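Local coordinates for protein blue-light-activated histidine kinase 2 (Erythrobacter litoralis HTCC2594, PDB 4R38) that senses blue light through a flavin-binding LOV domain, the part described here, and acts as an ATP-dependent protein histidine kinase linked to light-enhanced bacterial virulence, at residues 26-31 with 38-43; 34-39 with 58-63; 65-70 with 92-97. All coordinates share one frame; numbering follows the deposited sequence.

Contact 1 of 3, residues 26-31 with 38-43; sequences LTIADI and LIYVNR. With RBF (riboflavin), chain E.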
loop_
_atom_site.group_PDB
_atom_site.type_symbol
_atom_site.label_atom_id
_atom_site.label_comp_id
_atom_site.label_asym_id
_atom_site.label_seq_id
_atom_site.Cartn_x
_atom_site.Cartn_y
_atom_site.Cartn_z
ATOM N N LEU A 26 7.310 4.648 0.395
ATOM C CA LEU A 26 7.376 3.596 -0.602
ATOM C C LEU A 26 7.252 2.248 0.081
ATOM O O LEU A 26 7.758 2.059 1.190
ATOM C CB LEU A 26 8.690 3.696 -1.365
ATOM C CG LEU A 26 8.862 2.736 -2.559
ATOM C CD1 LEU A 26 9.559 3.433 -3.716
ATOM C CD2 LEU A 26 9.613 1.498 -2.125
ATOM N N THR A 27 6.552 1.332 -0.592
ATOM C CA THR A 27 6.295 -0.008 -0.089
ATOM C C THR A 27 6.454 -0.997 -1.233
ATOM O O THR A 27 6.226 -0.660 -2.394
ATOM C CB THR A 27 4.866 -0.144 0.429
ATOM O OG1 THR A 27 3.946 0.116 -0.641
ATOM C CG2 THR A 27 4.596 0.824 1.590
ATOM N N ILE A 28 6.872 -2.220 -0.920
ATOM C CA ILE A 28 6.952 -3.265 -1.925
ATOM C C ILE A 28 6.280 -4.471 -1.292
ATOM O O ILE A 28 6.526 -4.739 -0.122
ATOM C CB ILE A 28 8.400 -3.631 -2.281
ATOM C CG1 ILE A 28 9.144 -2.422 -2.903
ATOM C CG2 ILE A 28 8.469 -4.816 -3.245
ATOM C CD1 ILE A 28 10.622 -2.625 -3.017
ATOM N N ALA A 29 5.440 -5.166 -2.058
ATOM C CA ALA A 29 4.730 -6.359 -1.581
ATOM C C ALA A 29 5.071 -7.537 -2.464
ATOM O O ALA A 29 5.258 -7.364 -3.650
ATOM C CB ALA A 29 3.245 -6.134 -1.621
ATOM N N ASP A 30 5.131 -8.736 -1.881
ATOM C CA ASP A 30 5.314 -9.946 -2.663
ATOM C C ASP A 30 3.915 -10.508 -2.874
ATOM O O ASP A 30 3.343 -11.137 -1.970
ATOM C CB ASP A 30 6.214 -10.929 -1.908
ATOM C CG ASP A 30 6.534 -12.185 -2.730
ATOM O OD1 ASP A 30 5.710 -12.532 -3.603
ATOM O OD2 ASP A 30 7.607 -12.818 -2.516
ATOM N N ILE A 31 3.322 -10.213 -4.030
ATOM C CA ILE A 31 1.926 -10.578 -4.274
ATOM C C ILE A 31 1.750 -12.033 -4.695
ATOM O O ILE A 31 0.627 -12.471 -4.948
ATOM C CB ILE A 31 1.219 -9.627 -5.291
ATOM C CG1 ILE A 31 1.823 -9.727 -6.684
ATOM C CG2 ILE A 31 1.239 -8.176 -4.752
ATOM C CD1 ILE A 31 0.932 -9.183 -7.771
ATOM N N LEU A 38 3.566 -7.137 2.786
ATOM C CA LEU A 38 4.661 -6.191 2.605
ATOM C C LEU A 38 5.995 -6.871 2.903
ATOM O O LEU A 38 6.115 -7.588 3.881
ATOM C CB LEU A 38 4.511 -5.024 3.565
ATOM C CG LEU A 38 3.386 -4.057 3.236
ATOM C CD1 LEU A 38 3.179 -3.083 4.393
ATOM C CD2 LEU A 38 3.642 -3.319 1.952
ATOM N N ILE A 39 6.997 -6.633 2.071
ATOM C CA ILE A 39 8.364 -7.128 2.339
ATOM C C ILE A 39 9.312 -5.978 2.656
ATOM O O ILE A 39 10.387 -6.185 3.227
ATOM C CB ILE A 39 8.901 -8.027 1.214
ATOM C CG1 ILE A 39 9.020 -7.263 -0.124
ATOM C CG2 ILE A 39 8.040 -9.286 1.063
ATOM C CD1 ILE A 39 9.763 -8.042 -1.207
ATOM N N TYR A 40 8.910 -4.768 2.268
ATOM C CA TYR A 40 9.726 -3.572 2.466
ATOM C C TYR A 40 8.856 -2.332 2.588
ATOM O O TYR A 40 7.882 -2.168 1.855
ATOM C CB TYR A 40 10.674 -3.363 1.284
ATOM C CG TYR A 40 11.500 -2.092 1.391
ATOM C CD1 TYR A 40 12.717 -2.090 2.059
ATOM C CD2 TYR A 40 11.022 -0.901 0.873
ATOM C CE1 TYR A 40 13.463 -0.928 2.178
ATOM C CE2 TYR A 40 11.755 0.270 0.987
ATOM C CZ TYR A 40 12.958 0.250 1.643
ATOM O OH TYR A 40 13.665 1.416 1.762
ATOM N N VAL A 41 9.215 -1.466 3.526
ATOM C CA VAL A 41 8.656 -0.120 3.602
ATOM C C VAL A 41 9.862 0.745 3.951
ATOM O O VAL A 41 10.845 0.237 4.507
ATOM C CB VAL A 41 7.518 0.027 4.657
ATOM C CG1 VAL A 41 6.426 -0.995 4.396
ATOM C CG2 VAL A 41 8.043 -0.096 6.096
ATOM N N ASN A 42 9.804 2.031 3.622
ATOM C CA ASN A 42 10.860 2.930 4.036
ATOM C C ASN A 42 10.478 3.824 5.222
ATOM O O ASN A 42 9.370 3.774 5.767
ATOM C CB ASN A 42 11.327 3.782 2.850
ATOM C CG ASN A 42 10.266 4.724 2.328
ATOM O OD1 ASN A 42 9.147 4.776 2.831
ATOM N ND2 ASN A 42 10.631 5.491 1.282
ATOM N N ARG A 43 11.436 4.654 5.614
ATOM C CA ARG A 43 11.250 5.528 6.757
ATOM C C ARG A 43 10.093 6.498 6.537
ATOM O O ARG A 43 9.395 6.843 7.477
ATOM C CB ARG A 43 12.549 6.303 7.017
ATOM C CG ARG A 43 12.511 7.131 8.275
ATOM C CD ARG A 43 13.828 7.869 8.500
ATOM N NE ARG A 43 13.731 8.778 9.642
ATOM C CZ ARG A 43 14.667 9.655 9.994
ATOM N NH1 ARG A 43 15.792 9.759 9.294
ATOM N NH2 ARG A 43 14.471 10.436 11.052
HETATM N N1 RBF E . -3.964 -0.047 0.828
HETATM C C2 RBF E . -4.139 0.989 1.689
HETATM O O2 RBF E . -5.209 1.137 2.250
HETATM N N3 RBF E . -3.109 1.861 1.908
HETATM C C4 RBF E . -1.884 1.679 1.369
HETATM O O4 RBF E . -0.954 2.490 1.590
HETATM C C4A RBF E . -1.646 0.567 0.522
HETATM N N5 RBF E . -0.432 0.291 -0.022
HETATM C C5A RBF E . -0.259 -0.785 -0.808
HETATM C C6 RBF E . 0.995 -1.089 -1.407
HETATM C C7 RBF E . 1.175 -2.215 -2.208
HETATM C C7M RBF E . 2.589 -2.433 -2.805
HETATM C C8 RBF E . 0.093 -3.058 -2.457
HETATM C C8M RBF E . 0.162 -4.307 -3.336
HETATM C C9 RBF E . -1.126 -2.776 -1.903
HETATM C C9A RBF E . -1.348 -1.640 -1.072
HETATM N N10 RBF E . -2.592 -1.418 -0.507
HETATM C C10 RBF E . -2.765 -0.301 0.298
HETATM C "C1'" RBF E . -3.773 -2.228 -0.810
HETATM C "C2'" RBF E . -4.088 -3.386 0.131
HETATM O "O2'" RBF E . -2.905 -3.968 0.501
HETATM C "C3'" RBF E . -4.980 -4.387 -0.596
HETATM O "O3'" RBF E . -4.284 -4.945 -1.676
HETATM C "C4'" RBF E . -6.248 -3.731 -1.137
HETATM O "O4'" RBF E . -7.011 -3.168 -0.102
HETATM C "C5'" RBF E . -7.101 -4.745 -1.890
HETATM O "O5'" RBF E . -7.446 -5.821 -1.037
#

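Contact 2 of 3, residues 34-39 with 58-63; sequences DDEPLI and GRNCRF. With RBF (riboflavin), chain E.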
loop_
_atom_site.group_PDB
_atom_site.type_symbol
_atom_site.label_atom_id
_atom_site.label_comp_id
_atom_site.label_asym_id
_atom_site.label_seq_id
_atom_site.Cartn_x
_atom_site.Cartn_y
_atom_site.Cartn_z
ATOM N N ASP A 34 0.873 -15.670 0.139
ATOM C CA ASP A 34 -0.447 -15.586 0.704
ATOM C C ASP A 34 -0.725 -14.229 1.372
ATOM O O ASP A 34 -0.012 -13.799 2.271
ATOM C CB ASP A 34 -0.638 -16.707 1.708
ATOM C CG ASP A 34 -2.039 -16.758 2.232
ATOM O OD1 ASP A 34 -2.896 -17.379 1.568
ATOM O OD2 ASP A 34 -2.285 -16.156 3.295
ATOM N N ASP A 35 -1.785 -13.585 0.900
ATOM C CA ASP A 35 -2.283 -12.305 1.422
ATOM C C ASP A 35 -1.388 -11.115 1.077
ATOM O O ASP A 35 -1.509 -10.061 1.698
ATOM C CB ASP A 35 -2.542 -12.341 2.929
ATOM C CG ASP A 35 -3.666 -11.354 3.359
ATOM O OD1 ASP A 35 -4.548 -11.060 2.524
ATOM O OD2 ASP A 35 -3.660 -10.866 4.511
ATOM N N GLU A 36 -0.512 -11.290 0.092
ATOM C CA GLU A 36 0.259 -10.174 -0.483
ATOM C C GLU A 36 0.949 -9.309 0.577
ATOM O O GLU A 36 0.684 -8.098 0.671
ATOM C CB GLU A 36 -0.675 -9.276 -1.287
ATOM C CG GLU A 36 -1.388 -9.970 -2.403
ATOM C CD GLU A 36 -2.656 -10.639 -1.940
ATOM O OE1 GLU A 36 -3.435 -10.007 -1.165
ATOM O OE2 GLU A 36 -2.874 -11.805 -2.341
ATOM N N PRO A 37 1.811 -9.925 1.393
ATOM C CA PRO A 37 2.492 -9.249 2.497
ATOM C C PRO A 37 3.460 -8.205 2.027
ATOM O O PRO A 37 4.127 -8.400 1.019
ATOM C CB PRO A 37 3.291 -10.371 3.152
ATOM C CG PRO A 37 3.575 -11.288 2.012
ATOM C CD PRO A 37 2.254 -11.321 1.287
ATOM N N LEU A 38 3.566 -7.137 2.786
ATOM C CA LEU A 38 4.661 -6.191 2.605
ATOM C C LEU A 38 5.995 -6.871 2.903
ATOM O O LEU A 38 6.115 -7.588 3.881
ATOM C CB LEU A 38 4.511 -5.024 3.565
ATOM C CG LEU A 38 3.386 -4.057 3.236
ATOM C CD1 LEU A 38 3.179 -3.083 4.393
ATOM C CD2 LEU A 38 3.642 -3.319 1.952
ATOM N N ILE A 39 6.997 -6.633 2.071
ATOM C CA ILE A 39 8.364 -7.128 2.339
ATOM C C ILE A 39 9.312 -5.978 2.656
ATOM O O ILE A 39 10.387 -6.185 3.227
ATOM C CB ILE A 39 8.901 -8.027 1.214
ATOM C CG1 ILE A 39 9.020 -7.263 -0.124
ATOM C CG2 ILE A 39 8.040 -9.286 1.063
ATOM C CD1 ILE A 39 9.763 -8.042 -1.207
ATOM N N GLY A 58 5.508 -8.373 6.553
ATOM C CA GLY A 58 4.858 -9.668 6.670
ATOM C C GLY A 58 3.336 -9.590 6.690
ATOM O O GLY A 58 2.667 -10.637 6.720
ATOM N N ARG A 59 2.785 -8.367 6.692
ATOM C CA ARG A 59 1.335 -8.127 6.738
ATOM C C ARG A 59 0.851 -7.421 5.473
ATOM O O ARG A 59 1.582 -6.605 4.908
ATOM C CB ARG A 59 0.979 -7.256 7.961
ATOM C CG ARG A 59 1.179 -7.943 9.326
ATOM C CD ARG A 59 1.181 -6.937 10.500
ATOM N NE ARG A 59 -0.144 -6.381 10.777
ATOM C CZ ARG A 59 -0.377 -5.258 11.460
ATOM N NH1 ARG A 59 0.621 -4.525 11.948
ATOM N NH2 ARG A 59 -1.624 -4.857 11.647
ATOM N N ASN A 60 -0.360 -7.729 5.025
ATOM C CA ASN A 60 -1.009 -6.971 3.944
ATOM C C ASN A 60 -1.277 -5.531 4.366
ATOM O O ASN A 60 -1.735 -5.282 5.469
ATOM C CB ASN A 60 -2.327 -7.629 3.570
ATOM C CG ASN A 60 -2.959 -7.024 2.347
ATOM O OD1 ASN A 60 -3.542 -5.928 2.397
ATOM N ND2 ASN A 60 -2.881 -7.736 1.244
ATOM N N CYS A 61 -0.986 -4.580 3.478
ATOM C CA CYS A 61 -1.109 -3.162 3.812
ATOM C C CYS A 61 -2.509 -2.705 4.233
ATOM O O CYS A 61 -2.669 -1.553 4.663
ATOM C CB CYS A 61 -0.645 -2.302 2.632
ATOM S SG CYS A 61 0.100 -0.715 3.150
ATOM N N ARG A 62 -3.531 -3.572 4.134
ATOM C CA ARG A 62 -4.878 -3.125 4.450
ATOM C C ARG A 62 -5.112 -2.871 5.944
ATOM O O ARG A 62 -6.181 -2.422 6.314
ATOM C CB ARG A 62 -5.967 -4.102 3.952
ATOM C CG ARG A 62 -6.003 -5.439 4.655
ATOM C CD ARG A 62 -7.180 -6.285 4.154
ATOM N NE ARG A 62 -7.117 -6.591 2.720
ATOM C CZ ARG A 62 -6.508 -7.659 2.200
ATOM N NH1 ARG A 62 -5.876 -8.532 2.980
ATOM N NH2 ARG A 62 -6.489 -7.831 0.884
ATOM N N PHE A 63 -4.122 -3.143 6.793
ATOM C CA PHE A 63 -4.252 -2.775 8.210
ATOM C C PHE A 63 -4.413 -1.245 8.345
ATOM O O PHE A 63 -4.799 -0.744 9.396
ATOM C CB PHE A 63 -3.034 -3.257 9.012
ATOM C CG PHE A 63 -1.728 -2.679 8.536
ATOM C CD1 PHE A 63 -1.314 -1.422 8.954
ATOM C CD2 PHE A 63 -0.932 -3.377 7.656
ATOM C CE1 PHE A 63 -0.140 -0.890 8.518
ATOM C CE2 PHE A 63 0.264 -2.845 7.210
ATOM C CZ PHE A 63 0.652 -1.590 7.638
HETATM N N1 RBF E . -3.964 -0.047 0.828
HETATM C C2 RBF E . -4.139 0.989 1.689
HETATM O O2 RBF E . -5.209 1.137 2.250
HETATM N N3 RBF E . -3.109 1.861 1.908
HETATM C C4 RBF E . -1.884 1.679 1.369
HETATM O O4 RBF E . -0.954 2.490 1.590
HETATM C C4A RBF E . -1.646 0.567 0.522
HETATM N N5 RBF E . -0.432 0.291 -0.022
HETATM C C5A RBF E . -0.259 -0.785 -0.808
HETATM C C6 RBF E . 0.995 -1.089 -1.407
HETATM C C7 RBF E . 1.175 -2.215 -2.208
HETATM C C7M RBF E . 2.589 -2.433 -2.805
HETATM C C8 RBF E . 0.093 -3.058 -2.457
HETATM C C8M RBF E . 0.162 -4.307 -3.336
HETATM C C9 RBF E . -1.126 -2.776 -1.903
HETATM C C9A RBF E . -1.348 -1.640 -1.072
HETATM N N10 RBF E . -2.592 -1.418 -0.507
HETATM C C10 RBF E . -2.765 -0.301 0.298
HETATM C "C1'" RBF E . -3.773 -2.228 -0.810
HETATM C "C2'" RBF E . -4.088 -3.386 0.131
HETATM O "O2'" RBF E . -2.905 -3.968 0.501
HETATM C "C3'" RBF E . -4.980 -4.387 -0.596
HETATM O "O3'" RBF E . -4.284 -4.945 -1.676
HETATM C "C4'" RBF E . -6.248 -3.731 -1.137
HETATM O "O4'" RBF E . -7.011 -3.168 -0.102
HETATM C "C5'" RBF E . -7.101 -4.745 -1.890
HETATM O "O5'" RBF E . -7.446 -5.821 -1.037
HETATM O O HOH W 1 -5.428 -10.459 0.233
HETATM O O HOH W 2 -1.503 -10.111 6.228
HETATM O O HOH W 3 -5.207 -8.665 5.866
HETATM O O HOH W 4 -0.183 -5.420 0.757
HETATM O O HOH W 5 -4.381 -7.572 -1.579
#

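Contact 3 of 3, residues 65-70 with 92-97; sequences QGEKTD and YNYRAD. With RBF (riboflavin), chain E.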
loop_
_atom_site.group_PDB
_atom_site.type_symbol
_atom_site.label_atom_id
_atom_site.label_comp_id
_atom_site.label_asym_id
_atom_site.label_seq_id
_atom_site.Cartn_x
_atom_site.Cartn_y
_atom_site.Cartn_z
ATOM N N GLN A 65 -6.563 0.424 6.575
ATOM C CA GLN A 65 -7.953 0.716 6.234
ATOM C C GLN A 65 -8.865 0.611 7.453
ATOM O O GLN A 65 -8.487 0.092 8.509
ATOM C CB GLN A 65 -8.444 -0.222 5.123
ATOM C CG GLN A 65 -7.748 0.026 3.798
ATOM C CD GLN A 65 -7.873 -1.107 2.799
ATOM O OE1 GLN A 65 -8.729 -2.013 2.925
ATOM N NE2 GLN A 65 -7.025 -1.056 1.777
ATOM N N GLY A 66 -10.066 1.138 7.309
ATOM C CA GLY A 66 -11.037 1.060 8.381
ATOM C C GLY A 66 -12.456 1.331 7.945
ATOM O O GLY A 66 -12.805 1.191 6.773
ATOM N N GLU A 67 -13.261 1.768 8.911
ATOM C CA GLU A 67 -14.693 1.810 8.766
ATOM C C GLU A 67 -15.126 2.718 7.606
ATOM O O GLU A 67 -16.103 2.423 6.918
ATOM C CB GLU A 67 -15.322 2.253 10.108
ATOM C CG GLU A 67 -15.081 1.266 11.287
ATOM C CD GLU A 67 -13.598 0.871 11.511
ATOM O OE1 GLU A 67 -12.682 1.714 11.289
ATOM O OE2 GLU A 67 -13.348 -0.299 11.894
ATOM N N LYS A 68 -14.392 3.801 7.375
ATOM C CA LYS A 68 -14.762 4.770 6.339
ATOM C C LYS A 68 -14.182 4.467 4.947
ATOM O O LYS A 68 -14.517 5.129 3.968
ATOM C CB LYS A 68 -14.341 6.179 6.771
ATOM C CG LYS A 68 -15.021 6.684 8.045
ATOM C CD LYS A 68 -14.539 8.097 8.365
ATOM C CE LYS A 68 -15.202 8.683 9.609
ATOM N NZ LYS A 68 -14.695 10.060 9.885
ATOM N N THR A 69 -13.334 3.448 4.848
ATOM C CA THR A 69 -12.702 3.087 3.585
ATOM C C THR A 69 -13.732 2.617 2.567
ATOM O O THR A 69 -14.552 1.739 2.850
ATOM C CB THR A 69 -11.685 1.982 3.839
ATOM O OG1 THR A 69 -10.677 2.473 4.733
ATOM C CG2 THR A 69 -11.057 1.503 2.553
ATOM N N ASP A 70 -13.699 3.222 1.393
ATOM C CA ASP A 70 -14.672 2.940 0.347
ATOM C C ASP A 70 -14.473 1.546 -0.245
ATOM O O ASP A 70 -13.381 1.227 -0.689
ATOM C CB ASP A 70 -14.481 3.952 -0.782
ATOM C CG ASP A 70 -15.542 3.826 -1.849
ATOM O OD1 ASP A 70 -16.683 4.234 -1.592
ATOM O OD2 ASP A 70 -15.252 3.341 -2.954
ATOM N N TYR A 92 -9.237 6.223 2.122
ATOM C CA TYR A 92 -9.185 6.644 3.517
ATOM C C TYR A 92 -8.472 5.616 4.383
ATOM O O TYR A 92 -8.832 4.440 4.410
ATOM C CB TYR A 92 -10.593 6.893 4.057
ATOM C CG TYR A 92 -10.621 7.801 5.276
ATOM C CD1 TYR A 92 -10.556 9.183 5.133
ATOM C CD2 TYR A 92 -10.703 7.279 6.563
ATOM C CE1 TYR A 92 -10.590 10.019 6.239
ATOM C CE2 TYR A 92 -10.717 8.116 7.681
ATOM C CZ TYR A 92 -10.674 9.479 7.507
ATOM O OH TYR A 92 -10.695 10.317 8.603
ATOM N N ASN A 93 -7.461 6.081 5.094
ATOM C CA ASN A 93 -6.608 5.223 5.891
ATOM C C ASN A 93 -6.550 5.814 7.288
ATOM O O ASN A 93 -7.028 6.933 7.518
ATOM C CB ASN A 93 -5.188 5.147 5.335
ATOM C CG ASN A 93 -4.988 4.099 4.202
ATOM O OD1 ASN A 93 -3.876 3.968 3.699
ATOM N ND2 ASN A 93 -6.048 3.370 3.817
ATOM N N TYR A 94 -5.932 5.069 8.200
ATOM C CA TYR A 94 -5.853 5.448 9.593
ATOM C C TYR A 94 -4.430 5.235 10.064
ATOM O O TYR A 94 -3.834 4.187 9.812
ATOM C CB TYR A 94 -6.800 4.565 10.423
ATOM C CG TYR A 94 -8.267 4.741 10.070
ATOM C CD1 TYR A 94 -9.075 5.595 10.800
ATOM C CD2 TYR A 94 -8.830 4.068 8.983
ATOM C CE1 TYR A 94 -10.441 5.760 10.489
ATOM C CE2 TYR A 94 -10.172 4.220 8.656
ATOM C CZ TYR A 94 -10.976 5.074 9.415
ATOM O OH TYR A 94 -12.295 5.235 9.090
ATOM N N ARG A 95 -3.863 6.237 10.734
ATOM C CA ARG A 95 -2.556 6.065 11.325
ATOM C C ARG A 95 -2.643 5.160 12.551
ATOM O O ARG A 95 -3.740 4.752 12.973
ATOM C CB ARG A 95 -1.933 7.425 11.691
ATOM C CG ARG A 95 -1.984 8.445 10.551
ATOM C CD ARG A 95 -1.235 9.762 10.890
ATOM N NE ARG A 95 -1.811 10.898 10.164
ATOM C CZ ARG A 95 -1.479 11.253 8.921
ATOM N NH1 ARG A 95 -0.567 10.587 8.244
ATOM N NH2 ARG A 95 -2.084 12.273 8.346
ATOM N N ALA A 96 -1.489 4.818 13.102
ATOM C CA ALA A 96 -1.426 3.947 14.269
ATOM C C ALA A 96 -2.129 4.559 15.475
ATOM O O ALA A 96 -2.648 3.836 16.314
ATOM C CB ALA A 96 0.018 3.642 14.605
ATOM N N ASP A 97 -2.139 5.888 15.565
ATOM C CA ASP A 97 -2.824 6.565 16.662
ATOM C C ASP A 97 -4.298 6.744 16.340
ATOM O O ASP A 97 -5.033 7.370 17.096
ATOM C CB ASP A 97 -2.176 7.923 16.981
ATOM C CG ASP A 97 -2.323 8.949 15.855
ATOM O OD1 ASP A 97 -3.103 8.731 14.904
ATOM O OD2 ASP A 97 -1.659 10.003 15.938
HETATM N N1 RBF E . -3.964 -0.047 0.828
HETATM C C2 RBF E . -4.139 0.989 1.689
HETATM O O2 RBF E . -5.209 1.137 2.250
HETATM N N3 RBF E . -3.109 1.861 1.908
HETATM C C4 RBF E . -1.884 1.679 1.369
HETATM O O4 RBF E . -0.954 2.490 1.590
HETATM C C4A RBF E . -1.646 0.567 0.522
HETATM N N5 RBF E . -0.432 0.291 -0.022
HETATM C C5A RBF E . -0.259 -0.785 -0.808
HETATM C C6 RBF E . 0.995 -1.089 -1.407
HETATM C C7 RBF E . 1.175 -2.215 -2.208
HETATM C C7M RBF E . 2.589 -2.433 -2.805
HETATM C C8 RBF E . 0.093 -3.058 -2.457
HETATM C C8M RBF E . 0.162 -4.307 -3.336
HETATM C C9 RBF E . -1.126 -2.776 -1.903
HETATM C C9A RBF E . -1.348 -1.640 -1.072
HETATM N N10 RBF E . -2.592 -1.418 -0.507
HETATM C C10 RBF E . -2.765 -0.301 0.298
HETATM C "C1'" RBF E . -3.773 -2.228 -0.810
HETATM C "C2'" RBF E . -4.088 -3.386 0.131
HETATM O "O2'" RBF E . -2.905 -3.968 0.501
HETATM C "C3'" RBF E . -4.980 -4.387 -0.596
HETATM O "O3'" RBF E . -4.284 -4.945 -1.676
HETATM C "C4'" RBF E . -6.248 -3.731 -1.137
HETATM O "O4'" RBF E . -7.011 -3.168 -0.102
HETATM C "C5'" RBF E . -7.101 -4.745 -1.890
HETATM O "O5'" RBF E . -7.446 -5.821 -1.037
HETATM O O HOH W 6 -11.883 5.465 0.877
#

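Contact 1 of 3, residues 26-31 with 38-43
Ile28 grips the facing strand through its backbone: its N donates to Tyr40 O at 3.0 Å, and its O accepts from Ile39 N at 2.9 Å with a nearly straight N-H...O angle of 167°. A weak second bond runs from Tyr40 N to the same carbonyl oxygen, so two successive residues of 38-41 face a single residue of 25-30. On the face shared by Ile28 and Tyr40, Leu26 reaches across to the tyrosine ring with one methyl, CD2 lying 4.0 Å from Tyr40 CE2, while the two side chains cross at about a right angle. Ile28 packs its CB on Tyr40 CB and its CG2 branch on Ile39. The other face holds Thr27 and Val41, whose methyls CG2 and CG1 meet at 3.8 Å; Leu38 bends CD2 back over Thr27 CB. Here Thr27 OG1 sits between the backbone N and the carbonyl carbon (chi1 61°), which leaves CG2 for Val41 and brings the hydroxyl 3.3 Å from riboflavin C6. Gln124 NE2 hydrogen-bonds that hydroxyl. Ala29 CB adds a contact to the flavin methyl C7M at 3.9 Å. Farther along, Asn42 closes the pair: OD1 takes the N-H of Leu26 from above the amide plane, 46° out of it, and Asn42 N returns a bond to Leu26 O. The same OD1 caps the next helix at Phe45 N, and ND2 is held by Phe24 O. Asp30 packs CB on Ile39 while its carboxylate forms a salt bridge with Arg118 and hydrogen bonds with Ser32 and Gln33. The whole is an antiparallel beta hairpin with a classic beta bulge at Ile39 and Tyr40, the first two strands of the PAS-fold sheet, and its Thr27 and Ala29 line the dimethylbenzene end of the flavin pocket.

Contact 2 of 3, residues 34-39 with 58-63
Leu38 and Gly58 join the two segments by backbone, Gly58 N donating to Leu38 O at 2.9 Å, while Leu38 N returns an almost straight bond, 178°, to Arg59 O. These two bonds bring the run leading into strand 38-41 against the loop that carries Cys61, the flavin-attachment cysteine of the LOV domain, here without its covalent adduct. Between them Pro37 CB rests on the Gly58 carbonyl. Farther on, Asn60 turns its side chain anti to its own backbone N (chi1 -172°), placing the amide between Asp35 and the ribityl chain. Its ND2 meets Asp35 O at 2.7 Å in the amide plane, although it approaches that carbonyl from above. Its OD1 accepts from Arg62 N in an Asx turn and also from the ribityl hydroxyl O2' of riboflavin, 2.8 Å away. The same oxygen lies over the centre of the Arg62 guanidinium, so the charge may strengthen its polarisation. Along the edge of that guanidinium, NH1 makes a salt bridge to Asp35 OD1, on the syn side of the carboxylate, and NH2 donates to riboflavin O5' at 2.9 Å. Bridging waters knit the cluster together: one joins Asp35 OD1, Glu36 OE1 and Arg62 NH2, and another links Glu36 O, Cys61 N and riboflavin O2'. A further water connects Glu36 OE1 and Asn60 ND2 with the ribityl O3'. The apolar end is simpler. Leu38 CD1 touches the edge of the Phe63 ring, near its plane, and also approaches Cys61 SG at 4.1 Å; Phe45 of helix 43-49 packs on both Cys61 and Phe63. That sulfur, unattached in this structure, stands 3.4 Å from both N5 and C4A of the isoalloxazine.

Contact 3 of 3, residues 65-70 with 92-97
Thr69 and Tyr92 tie a type I beta turn, Gly66 to Thr69, to the edge strand 87-94 of the PAS sheet. The hydrogen bonds centre on Thr69 OG1, which donates to Tyr92 O at 2.7 Å and accepts from Gly66 N along a nearly straight line (177°). Tyr92 O takes a second donor, Asn93 ND2, which comes from above the carbonyl plane. Within the turn, Lys68 N donates to Tyr94 OH at 3.1 Å, near the plane of the ring at its edge. A water accepts from both Asp70 N and Tyr92 N. Packing fills in around these bonds: Gly66 CA sits 3.3 Å from Tyr94 CE2, where a side chain would collide with the ring, and Lys68 runs its extended chain beside Tyr92, CB to CD2 at 3.8 Å. Ligand bonds complete the account. Asn93, further fixed at OD1 by Asn103 ND2, pairs with the pyrimidine edge, its OD1 accepting from riboflavin N3 and its ND2 donating to O2. From the 65-70 side, Gln65 NE2 donates to that same O2 and, at 2.8 Å and 174°, to the ribityl O4'.

How the contacts relate
All three contacts border one riboflavin but meet different parts of it: contact 1 the dimethylbenzene end, contact 2 the ribityl chain and reactive N5/C4A region, contact 3 the pyrimidine edge and ribityl O4'. Contact 1 is buried and mainly strand pairing with apolar packing. Contact 2 is partly buried, wetter and more charged; it shares Leu38 and Ile39 with contact 1, and a probable hydrogen bond from Asp30 N to Pro37 O joins them. Contact 3 lies at the surface on 87-94, the opposite outermost strand from 38-41; its segment 65-70 comes just after 58-63 in the loop before helix 71-82, with neutral hydrogen bonds from a turn and amide side chains, and tyrosine packing.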